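Xylan esterase 1 (Thermoanaerobacterium sp. 'JW/SL YS485', PDB 3FCY) probably hydrolyses acetyl ester bonds, such as those of acetylated xylan, as a carbohydrate esterase of family CE7 with an alpha/beta-hydrolase fold. Local coordinates at residues K67-E72 and G92-A97; N55-E60 and I180-A185; R239-D244 and E269-L274. All coordinates share one frame; numbering follows the deposited sequence.

Overall arrangement
The three contacts show how chemistry follows place in a fold. Contact 1 lies at the surface, where an arginine side chain of strand 94-102 reaches past strand 80-88 to the start of the outermost strand 69-72, and it is polar. Contact 2 is buried and made by apolar side chains, without a hydrogen bond between the segments, a leucine of helix 176-192 set against helix 50-62. The two are neighbours, centres about 17 Å apart: helix 50-62 runs on to strand 69-72, and Ile95 touches Asp183. Contact 3 is partly buried and aromatic, joining helices 237-242 and 267-274 on the opposite side of the chain's centre from contact 1; its tryptophan also meets a second subunit, whereas contacts 1 and 2 stay within one chain.

Contact 1 (K67-E72 and G92-A97); sequences KIELKE and GARIHA
The guanidinium group of Arg94 meets segment 67-72 at its edge: the carbonyl oxygen of Lys67 lies almost in its plane, only 4° out of it, and CB of Glu69 also comes in near that plane, 3.4 Å from NH2. Both terminal nitrogens converge on a single acceptor, an end-on grip in which NH1 and NH2 of Arg94 each stand 3.0 Å from O of Lys67. The two bonds are equally long but unlike in direction. NH2 approaches nearly in line with the C=O bond, whereas NH1 sits well above the carbonyl plane, and both N-H...O bonds are clearly bent. This double hold limits how far the guanidinium can turn. The fold explains the reach. Strands 69-72 and 94-102 belong to the same mixed sheet but are not adjacent in it, since strand 80-88 runs antiparallel between them, and Arg94 has to span that middle strand near the end of strand 80-88. Its CG stands anti to the backbone N (chi1 -161°) and the chain bends at chi2, which brings the guanidinium to the residues just before strand 69-72, its side chain touching Tyr86 of the middle strand. Thr88 on the middle strand takes a further hydrogen bond from NH1. The carboxylate of Glu69 adds a looser electrostatic link: OE2 is 3.7 Å from NH2 of Arg94, a long salt bridge, with the two planar groups turned 54° apart. On its other oxygen Glu69 has a second long salt bridge, since OE1 lies 3.9 Å from NZ of Lys71, and a chain of alternating charge runs from lysine through glutamate to arginine.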
loop_
_atom_site.group_PDB
_atom_site.type_symbol
_atom_site.label_atom_id
_atom_site.label_comp_id
_atom_site.label_asym_id
_atom_site.label_seq_id
_atom_site.Cartn_x
_atom_site.Cartn_y
_atom_site.Cartn_z
ATOM N N LYS A 67 -5.750 -33.034 -36.819
ATOM C CA LYS A 67 -4.454 -33.696 -36.939
ATOM C C LYS A 67 -3.858 -33.928 -35.552
ATOM O O LYS A 67 -2.729 -33.523 -35.259
ATOM C CB LYS A 67 -3.496 -32.861 -37.794
ATOM C CG LYS A 67 -3.859 -32.841 -39.276
ATOM C CD LYS A 67 -2.827 -32.079 -40.088
ATOM C CE LYS A 67 -3.180 -32.068 -41.566
ATOM N NZ LYS A 67 -2.157 -31.332 -42.366
ATOM N N ILE A 68 -4.639 -34.593 -34.710
ATOM C CA ILE A 68 -4.258 -34.888 -33.339
ATOM C C ILE A 68 -2.976 -35.701 -33.200
ATOM O O ILE A 68 -2.736 -36.648 -33.947
ATOM C CB ILE A 68 -5.393 -35.642 -32.621
ATOM C CG1 ILE A 68 -6.684 -34.822 -32.704
ATOM C CG2 ILE A 68 -5.010 -35.905 -31.170
ATOM C CD1 ILE A 68 -7.915 -35.571 -32.238
ATOM N N GLU A 69 -2.154 -35.313 -32.232
ATOM C CA GLU A 69 -0.909 -36.006 -31.958
ATOM C C GLU A 69 -0.768 -36.178 -30.451
ATOM O O GLU A 69 -1.005 -35.245 -29.684
ATOM C CB GLU A 69 0.283 -35.218 -32.509
ATOM C CG GLU A 69 1.632 -35.818 -32.130
ATOM C CD GLU A 69 2.807 -35.152 -32.832
ATOM O OE1 GLU A 69 3.965 -35.515 -32.519
ATOM O OE2 GLU A 69 2.577 -34.275 -33.696
ATOM N N LEU A 70 -0.400 -37.381 -30.029
ATOM C CA LEU A 70 -0.225 -37.668 -28.614
ATOM C C LEU A 70 1.233 -38.000 -28.358
ATOM O O LEU A 70 1.839 -38.775 -29.097
ATOM C CB LEU A 70 -1.103 -38.851 -28.192
ATOM C CG LEU A 70 -2.620 -38.692 -28.330
ATOM C CD1 LEU A 70 -3.292 -40.017 -27.999
ATOM C CD2 LEU A 70 -3.123 -37.592 -27.410
ATOM N N LYS A 71 1.800 -37.400 -27.321
ATOM C CA LYS A 71 3.185 -37.649 -26.964
ATOM C C LYS A 71 3.252 -38.023 -25.496
ATOM O O LYS A 71 2.713 -37.311 -24.646
ATOM C CB LYS A 71 4.041 -36.402 -27.198
ATOM C CG LYS A 71 4.208 -36.005 -28.651
ATOM C CD LYS A 71 5.218 -34.874 -28.774
ATOM C CE LYS A 71 5.465 -34.491 -30.224
ATOM N NZ LYS A 71 6.514 -33.437 -30.335
ATOM N N GLU A 72 3.906 -39.139 -25.195
ATOM C CA GLU A 72 4.031 -39.564 -23.813
ATOM C C GLU A 72 4.731 -38.484 -23.010
ATOM O O GLU A 72 5.742 -37.929 -23.442
ATOM C CB GLU A 72 4.825 -40.869 -23.711
ATOM C CG GLU A 72 3.968 -42.121 -23.766
ATOM C CD GLU A 72 4.741 -43.370 -23.384
ATOM O OE1 GLU A 72 5.417 -43.358 -22.329
ATOM O OE2 GLU A 72 4.668 -44.365 -24.133
ATOM N N GLY A 92 -5.171 -22.280 -37.888
ATOM C CA GLY A 92 -3.962 -23.086 -37.870
ATOM C C GLY A 92 -3.168 -23.154 -36.577
ATOM O O GLY A 92 -2.047 -23.659 -36.571
ATOM N N ALA A 93 -3.734 -22.663 -35.481
ATOM C CA ALA A 93 -3.031 -22.683 -34.198
ATOM C C ALA A 93 -2.937 -24.087 -33.598
ATOM O O ALA A 93 -3.927 -24.808 -33.519
ATOM C CB ALA A 93 -3.716 -21.742 -33.214
ATOM N N ARG A 94 -1.736 -24.465 -33.176
ATOM C CA ARG A 94 -1.517 -25.770 -32.567
ATOM C C ARG A 94 -1.837 -25.620 -31.075
ATOM O O ARG A 94 -1.139 -24.909 -30.355
ATOM C CB ARG A 94 -0.056 -26.190 -32.766
ATOM C CG ARG A 94 0.208 -27.673 -32.604
ATOM C CD ARG A 94 -0.542 -28.503 -33.649
ATOM N NE ARG A 94 -0.167 -29.911 -33.569
ATOM C CZ ARG A 94 -0.923 -30.915 -34.003
ATOM N NH1 ARG A 94 -2.107 -30.674 -34.553
ATOM N NH2 ARG A 94 -0.496 -32.164 -33.879
ATOM N N ILE A 95 -2.902 -26.279 -30.623
ATOM C CA ILE A 95 -3.330 -26.197 -29.227
ATOM C C ILE A 95 -2.810 -27.368 -28.398
ATOM O O ILE A 95 -2.711 -28.497 -28.886
ATOM C CB ILE A 95 -4.876 -26.177 -29.124
ATOM C CG1 ILE A 95 -5.457 -25.164 -30.117
ATOM C CG2 ILE A 95 -5.304 -25.822 -27.702
ATOM C CD1 ILE A 95 -4.991 -23.725 -29.904
ATOM N N HIS A 96 -2.484 -27.099 -27.138
ATOM C CA HIS A 96 -1.975 -28.134 -26.248
ATOM C C HIS A 96 -2.849 -28.347 -25.019
ATOM O O HIS A 96 -3.471 -27.415 -24.508
ATOM C CB HIS A 96 -0.544 -27.801 -25.809
ATOM C CG HIS A 96 -0.031 -28.670 -24.699
ATOM N ND1 HIS A 96 -0.256 -28.386 -23.369
ATOM C CD2 HIS A 96 0.687 -29.817 -24.723
ATOM C CE1 HIS A 96 0.304 -29.321 -22.621
ATOM N NE2 HIS A 96 0.882 -30.201 -23.419
ATOM N N ALA A 97 -2.892 -29.593 -24.561
ATOM C CA ALA A 97 -3.658 -29.959 -23.380
ATOM C C ALA A 97 -3.051 -31.205 -22.759
ATOM O O ALA A 97 -2.574 -32.095 -23.471
ATOM C CB ALA A 97 -5.118 -30.231 -23.750
#

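Contact 2 (N55-E60 and I180-A185); sequences NRALDE and IFLDTA
Leu182 lays its forked end over Ala57, both methyls resting against the methyl and backbone of that residue. The pair belongs to a helix-helix packing within the alpha/beta-hydrolase fold, where helix 176-192, one of those covering the central sheet, receives helix 50-62 from the N-terminal part of the chain. CD1 of Leu182 stands 3.8 Å from CB of Ala57 and 3.5 Å from its carbonyl O, and CD2 of Leu182 lies beside the same carbonyl group. The small alanine lets the leucine come right up to the helix backbone, and the CA atoms of Leu58 and Leu182 are only 7.0 Å apart. With CG anti to its carbonyl carbon (chi1 -72°), Leu182 sends both branches outward to helix 50-62. An alanine in place of Leu182 is likely to open a gap between the helices, leaving the methyl of Ala57 and one branch of Leu58 without their apolar partner. No hydrogen bond links the two segments; the polar groups pair around the contact instead. Glu60 forms salt bridges with Arg91 and with Arg178, the latter on helix 176-192 itself, and Arg56 pairs with Asp173. On a different side of the second helix, OG1 of Thr184 gives a 2.7 Å hydrogen bond to O of Phe181, meeting a lone pair in the carbonyl plane, while Thr184 and Ala185 pack on helix 209-220. Leu58 completes the apolar patch from beside Ala57: its CD2 meets CD2 of Leu182 at 3.9 Å, methyl against methyl.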
loop_
_atom_site.group_PDB
_atom_site.type_symbol
_atom_site.label_atom_id
_atom_site.label_comp_id
_atom_site.label_asym_id
_atom_site.label_seq_id
_atom_site.Cartn_x
_atom_site.Cartn_y
_atom_site.Cartn_z
ATOM N N ASN A 55 -22.681 -19.152 -35.016
ATOM C CA ASN A 55 -22.957 -20.293 -35.885
ATOM C C ASN A 55 -21.873 -20.329 -36.954
ATOM O O ASN A 55 -21.436 -21.394 -37.383
ATOM C CB ASN A 55 -24.333 -20.172 -36.543
ATOM C CG ASN A 55 -25.462 -20.384 -35.562
ATOM O OD1 ASN A 55 -25.346 -21.189 -34.635
ATOM N ND2 ASN A 55 -26.569 -19.674 -35.763
ATOM N N ARG A 56 -21.440 -19.142 -37.369
ATOM C CA ARG A 56 -20.391 -18.995 -38.370
ATOM C C ARG A 56 -19.071 -19.511 -37.795
ATOM O O ARG A 56 -18.339 -20.256 -38.454
ATOM C CB ARG A 56 -20.252 -17.517 -38.735
ATOM C CG ARG A 56 -19.188 -17.185 -39.767
ATOM C CD ARG A 56 -18.946 -15.681 -39.754
ATOM N NE ARG A 56 -20.214 -14.955 -39.740
ATOM C CZ ARG A 56 -20.401 -13.785 -39.143
ATOM N NH1 ARG A 56 -19.400 -13.195 -38.504
ATOM N NH2 ARG A 56 -21.596 -13.212 -39.167
ATOM N N ALA A 57 -18.779 -19.112 -36.559
ATOM C CA ALA A 57 -17.551 -19.521 -35.876
ATOM C C ALA A 57 -17.484 -21.037 -35.739
ATOM O O ALA A 57 -16.446 -21.646 -35.996
ATOM C CB ALA A 57 -17.479 -18.869 -34.496
ATOM N N LEU A 58 -18.593 -21.640 -35.321
ATOM C CA LEU A 58 -18.654 -23.087 -35.163
ATOM C C LEU A 58 -18.416 -23.782 -36.501
ATOM O O LEU A 58 -17.766 -24.829 -36.556
ATOM C CB LEU A 58 -20.008 -23.504 -34.571
ATOM C CG LEU A 58 -20.162 -23.204 -33.076
ATOM C CD1 LEU A 58 -21.553 -23.590 -32.604
ATOM C CD2 LEU A 58 -19.100 -23.969 -32.294
ATOM N N ASP A 59 -18.934 -23.197 -37.577
ATOM C CA ASP A 59 -18.735 -23.760 -38.911
ATOM C C ASP A 59 -17.244 -23.786 -39.229
ATOM O O ASP A 59 -16.721 -24.793 -39.702
ATOM C CB ASP A 59 -19.465 -22.921 -39.965
ATOM C CG ASP A 59 -20.944 -23.233 -40.036
ATOM O OD1 ASP A 59 -21.683 -22.480 -40.709
ATOM O OD2 ASP A 59 -21.369 -24.237 -39.424
ATOM N N GLU A 60 -16.557 -22.675 -38.970
ATOM C CA GLU A 60 -15.123 -22.615 -39.231
ATOM C C GLU A 60 -14.377 -23.654 -38.386
ATOM O O GLU A 60 -13.472 -24.331 -38.869
ATOM C CB GLU A 60 -14.571 -21.202 -38.946
ATOM C CG GLU A 60 -13.046 -21.174 -38.747
ATOM C CD GLU A 60 -12.433 -19.777 -38.772
ATOM O OE1 GLU A 60 -13.082 -18.812 -38.319
ATOM O OE2 GLU A 60 -11.277 -19.654 -39.234
ATOM N N ILE A 180 -10.275 -18.859 -28.917
ATOM C CA ILE A 180 -10.068 -19.601 -27.679
ATOM C C ILE A 180 -11.349 -20.339 -27.292
ATOM O O ILE A 180 -11.304 -21.513 -26.930
ATOM C CB ILE A 180 -9.638 -18.662 -26.526
ATOM C CG1 ILE A 180 -8.270 -18.045 -26.852
ATOM C CG2 ILE A 180 -9.562 -19.446 -25.212
ATOM C CD1 ILE A 180 -7.809 -16.978 -25.868
ATOM N N PHE A 181 -12.489 -19.656 -27.367
ATOM C CA PHE A 181 -13.760 -20.298 -27.043
ATOM C C PHE A 181 -13.938 -21.488 -27.985
ATOM O O PHE A 181 -14.312 -22.581 -27.554
ATOM C CB PHE A 181 -14.929 -19.323 -27.222
ATOM C CG PHE A 181 -15.070 -18.302 -26.113
ATOM C CD1 PHE A 181 -14.086 -18.148 -25.140
ATOM C CD2 PHE A 181 -16.187 -17.468 -26.070
ATOM C CE1 PHE A 181 -14.212 -17.178 -24.142
ATOM C CE2 PHE A 181 -16.321 -16.495 -25.080
ATOM C CZ PHE A 181 -15.331 -16.349 -24.114
ATOM N N LEU A 182 -13.666 -21.276 -29.273
ATOM C CA LEU A 182 -13.789 -22.351 -30.253
ATOM C C LEU A 182 -12.864 -23.515 -29.910
ATOM O O LEU A 182 -13.227 -24.676 -30.115
ATOM C CB LEU A 182 -13.490 -21.838 -31.668
ATOM C CG LEU A 182 -14.565 -20.932 -32.280
ATOM C CD1 LEU A 182 -14.117 -20.450 -33.665
ATOM C CD2 LEU A 182 -15.888 -21.694 -32.369
ATOM N N ASP A 183 -11.675 -23.213 -29.388
ATOM C CA ASP A 183 -10.747 -24.279 -29.013
ATOM C C ASP A 183 -11.392 -25.173 -27.949
ATOM O O ASP A 183 -11.269 -26.395 -28.005
ATOM C CB ASP A 183 -9.432 -23.726 -28.440
ATOM C CG ASP A 183 -8.592 -22.978 -29.466
ATOM O OD1 ASP A 183 -8.680 -23.282 -30.677
ATOM O OD2 ASP A 183 -7.816 -22.095 -29.045
ATOM N N THR A 184 -12.071 -24.569 -26.974
ATOM C CA THR A 184 -12.695 -25.372 -25.922
ATOM C C THR A 184 -13.780 -26.278 -26.509
ATOM O O THR A 184 -13.880 -27.445 -26.141
ATOM C CB THR A 184 -13.321 -24.499 -24.779
ATOM O OG1 THR A 184 -14.522 -23.868 -25.239
ATOM C CG2 THR A 184 -12.335 -23.435 -24.315
ATOM N N ALA A 185 -14.572 -25.740 -27.429
ATOM C CA ALA A 185 -15.646 -26.505 -28.063
ATOM C C ALA A 185 -15.070 -27.653 -28.883
ATOM O O ALA A 185 -15.565 -28.779 -28.832
ATOM C CB ALA A 185 -16.483 -25.594 -28.959
#

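Contact 3 (R239-D244 and E269-L274); sequences RVWDLD and EVFTKL
The unusual feature here is that Trp241 and Phe271, though both aromatic, come closest through an aliphatic carbon: CZ of Phe271 presses on CB of Trp241 at 3.7 Å. The next atom out, CG of Trp241, is 3.9 Å from the same CZ, and CE1 of Phe271 stands 4.3 Å above the indole plane, displaced toward its rim. The phenyl group therefore arrives with its far end at the root of the indole. The rings are inclined at 49°, with 5.7 Å between the centroids of the phenyl and the five-membered ring, an oblique pairing. The side chains themselves cross at about a right angle. This is packing between two short helices, 237-242 and 267-274, in the helical stretch of chain that connects strand 226-230 to strand 289-295 of the alpha/beta-hydrolase sheet. The CA atoms of Trp241 and Phe271 are 9.9 Å apart, and the large side chains fill the distance between the backbones. Within this region Phe271 also meets Phe257 of helix 251-260, and Trp241 meets the ring of His264. The indole's polar end belongs to the assembly, for NE1 of Trp241 donates a hydrogen bond to Asp324 of the second subunit, and Pro323 of that subunit packs on the same side chain. With CG anti to the backbone N (chi1 177°), the indole extends from the helix so that NE1 reaches the second subunit while CB stays against Phe271 of its own chain. Just beyond, the helix closes in a Schellman motif: Asp244, with positive phi, is the C-prime residue, and its N bonds to O of Trp241 at 3.0 Å. Just past the helix, Leu243 sets CD2 over the centre of the Arg239 guanidinium, 3.5 Å above its plane.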
loop_
_atom_site.group_PDB
_atom_site.type_symbol
_atom_site.label_atom_id
_atom_site.label_comp_id
_atom_site.label_asym_id
_atom_site.label_seq_id
_atom_site.Cartn_x
_atom_site.Cartn_y
_atom_site.Cartn_z
ATOM N N ARG A 239 -20.704 -3.906 -16.991
ATOM C CA ARG A 239 -20.995 -3.834 -15.562
ATOM C C ARG A 239 -19.715 -3.589 -14.767
ATOM O O ARG A 239 -19.684 -2.753 -13.865
ATOM C CB ARG A 239 -21.655 -5.133 -15.088
ATOM C CG ARG A 239 -21.897 -5.204 -13.589
ATOM C CD ARG A 239 -22.823 -4.098 -13.100
ATOM N NE ARG A 239 -23.110 -4.247 -11.677
ATOM C CZ ARG A 239 -23.766 -3.356 -10.941
ATOM N NH1 ARG A 239 -24.217 -2.235 -11.492
ATOM N NH2 ARG A 239 -23.968 -3.581 -9.648
ATOM N N VAL A 240 -18.664 -4.328 -15.104
ATOM C CA VAL A 240 -17.378 -4.176 -14.426
ATOM C C VAL A 240 -16.916 -2.721 -14.523
ATOM O O VAL A 240 -16.470 -2.128 -13.541
ATOM C CB VAL A 240 -16.297 -5.076 -15.071
ATOM C CG1 VAL A 240 -14.956 -4.867 -14.369
ATOM C CG2 VAL A 240 -16.716 -6.536 -14.997
ATOM N N TRP A 241 -17.029 -2.153 -15.720
ATOM C CA TRP A 241 -16.614 -0.780 -15.951
ATOM C C TRP A 241 -17.481 0.198 -15.156
ATOM O O TRP A 241 -16.966 1.166 -14.589
ATOM C CB TRP A 241 -16.676 -0.456 -17.449
ATOM C CG TRP A 241 -16.320 0.965 -17.764
ATOM C CD1 TRP A 241 -15.066 1.505 -17.850
ATOM C CD2 TRP A 241 -17.236 2.048 -17.950
ATOM N NE1 TRP A 241 -15.145 2.862 -18.072
ATOM C CE2 TRP A 241 -16.467 3.221 -18.137
ATOM C CE3 TRP A 241 -18.634 2.143 -17.972
ATOM C CZ2 TRP A 241 -17.051 4.475 -18.343
ATOM C CZ3 TRP A 241 -19.218 3.398 -18.177
ATOM C CH2 TRP A 241 -18.423 4.544 -18.359
ATOM N N ASP A 242 -18.790 -0.062 -15.105
ATOM C CA ASP A 242 -19.718 0.800 -14.366
ATOM C C ASP A 242 -19.376 0.883 -12.876
ATOM O O ASP A 242 -19.554 1.927 -12.245
ATOM C CB ASP A 242 -21.165 0.301 -14.499
ATOM C CG ASP A 242 -21.723 0.455 -15.906
ATOM O OD1 ASP A 242 -21.214 1.297 -16.678
ATOM O OD2 ASP A 242 -22.695 -0.260 -16.231
ATOM N N LEU A 243 -18.896 -0.222 -12.316
ATOM C CA LEU A 243 -18.540 -0.273 -10.900
ATOM C C LEU A 243 -17.143 0.281 -10.627
ATOM O O LEU A 243 -16.632 0.151 -9.516
ATOM C CB LEU A 243 -18.609 -1.721 -10.397
ATOM C CG LEU A 243 -19.963 -2.430 -10.480
ATOM C CD1 LEU A 243 -19.790 -3.908 -10.164
ATOM C CD2 LEU A 243 -20.938 -1.783 -9.508
ATOM N N ASP A 244 -16.539 0.907 -11.633
ATOM C CA ASP A 244 -15.186 1.448 -11.500
ATOM C C ASP A 244 -14.257 0.315 -11.069
ATOM O O ASP A 244 -13.338 0.512 -10.275
ATOM C CB ASP A 244 -15.126 2.576 -10.457
ATOM C CG ASP A 244 -15.863 3.834 -10.897
ATOM O OD1 ASP A 244 -15.971 4.085 -12.118
ATOM O OD2 ASP A 244 -16.319 4.590 -10.011
ATOM N N GLU A 269 -20.396 0.946 -29.085
ATOM C CA GLU A 269 -19.877 0.040 -30.103
ATOM C C GLU A 269 -18.813 -0.883 -29.512
ATOM O O GLU A 269 -18.717 -2.052 -29.880
ATOM C CB GLU A 269 -19.259 0.819 -31.262
ATOM C CG GLU A 269 -20.192 1.797 -31.948
ATOM C CD GLU A 269 -19.561 2.403 -33.186
ATOM O OE1 GLU A 269 -18.388 2.834 -33.103
ATOM O OE2 GLU A 269 -20.234 2.451 -34.241
ATOM N N VAL A 270 -18.007 -0.345 -28.604
ATOM C CA VAL A 270 -16.956 -1.129 -27.972
ATOM C C VAL A 270 -17.549 -2.248 -27.120
ATOM O O VAL A 270 -17.198 -3.417 -27.287
ATOM C CB VAL A 270 -16.049 -0.237 -27.090
ATOM C CG1 VAL A 270 -15.071 -1.096 -26.298
ATOM C CG2 VAL A 270 -15.284 0.740 -27.972
ATOM N N PHE A 271 -18.454 -1.892 -26.213
ATOM C CA PHE A 271 -19.061 -2.896 -25.354
ATOM C C PHE A 271 -19.972 -3.861 -26.104
ATOM O O PHE A 271 -20.118 -5.010 -25.701
ATOM C CB PHE A 271 -19.807 -2.231 -24.197
ATOM C CG PHE A 271 -18.896 -1.710 -23.123
ATOM C CD1 PHE A 271 -18.728 -0.342 -22.927
ATOM C CD2 PHE A 271 -18.177 -2.594 -22.323
ATOM C CE1 PHE A 271 -17.854 0.137 -21.950
ATOM C CE2 PHE A 271 -17.300 -2.125 -21.344
ATOM C CZ PHE A 271 -17.138 -0.758 -21.157
ATOM N N THR A 272 -20.578 -3.404 -27.197
ATOM C CA THR A 272 -21.442 -4.278 -27.984
ATOM C C THR A 272 -20.565 -5.333 -28.644
ATOM O O THR A 272 -20.912 -6.512 -28.681
ATOM C CB THR A 272 -22.204 -3.497 -29.083
ATOM O OG1 THR A 272 -23.110 -2.570 -28.469
ATOM C CG2 THR A 272 -22.988 -4.450 -29.975
ATOM N N LYS A 273 -19.421 -4.901 -29.164
ATOM C CA LYS A 273 -18.495 -5.820 -29.808
ATOM C C LYS A 273 -17.965 -6.823 -28.783
ATOM O O LYS A 273 -17.806 -8.011 -29.085
ATOM C CB LYS A 273 -17.346 -5.046 -30.444
ATOM C CG LYS A 273 -16.518 -5.870 -31.405
ATOM C CD LYS A 273 -15.637 -4.970 -32.251
ATOM C CE LYS A 273 -14.829 -5.766 -33.261
ATOM N NZ LYS A 273 -14.012 -4.854 -34.109
ATOM N N LEU A 274 -17.696 -6.347 -27.569
ATOM C CA LEU A 274 -17.218 -7.231 -26.505
ATOM C C LEU A 274 -18.340 -8.211 -26.152
ATOM O O LEU A 274 -18.112 -9.246 -25.523
ATOM C CB LEU A 274 -16.823 -6.421 -25.264
ATOM C CG LEU A 274 -15.537 -5.587 -25.360
ATOM C CD1 LEU A 274 -15.367 -4.757 -24.097
ATOM C CD2 LEU A 274 -14.339 -6.504 -25.562
#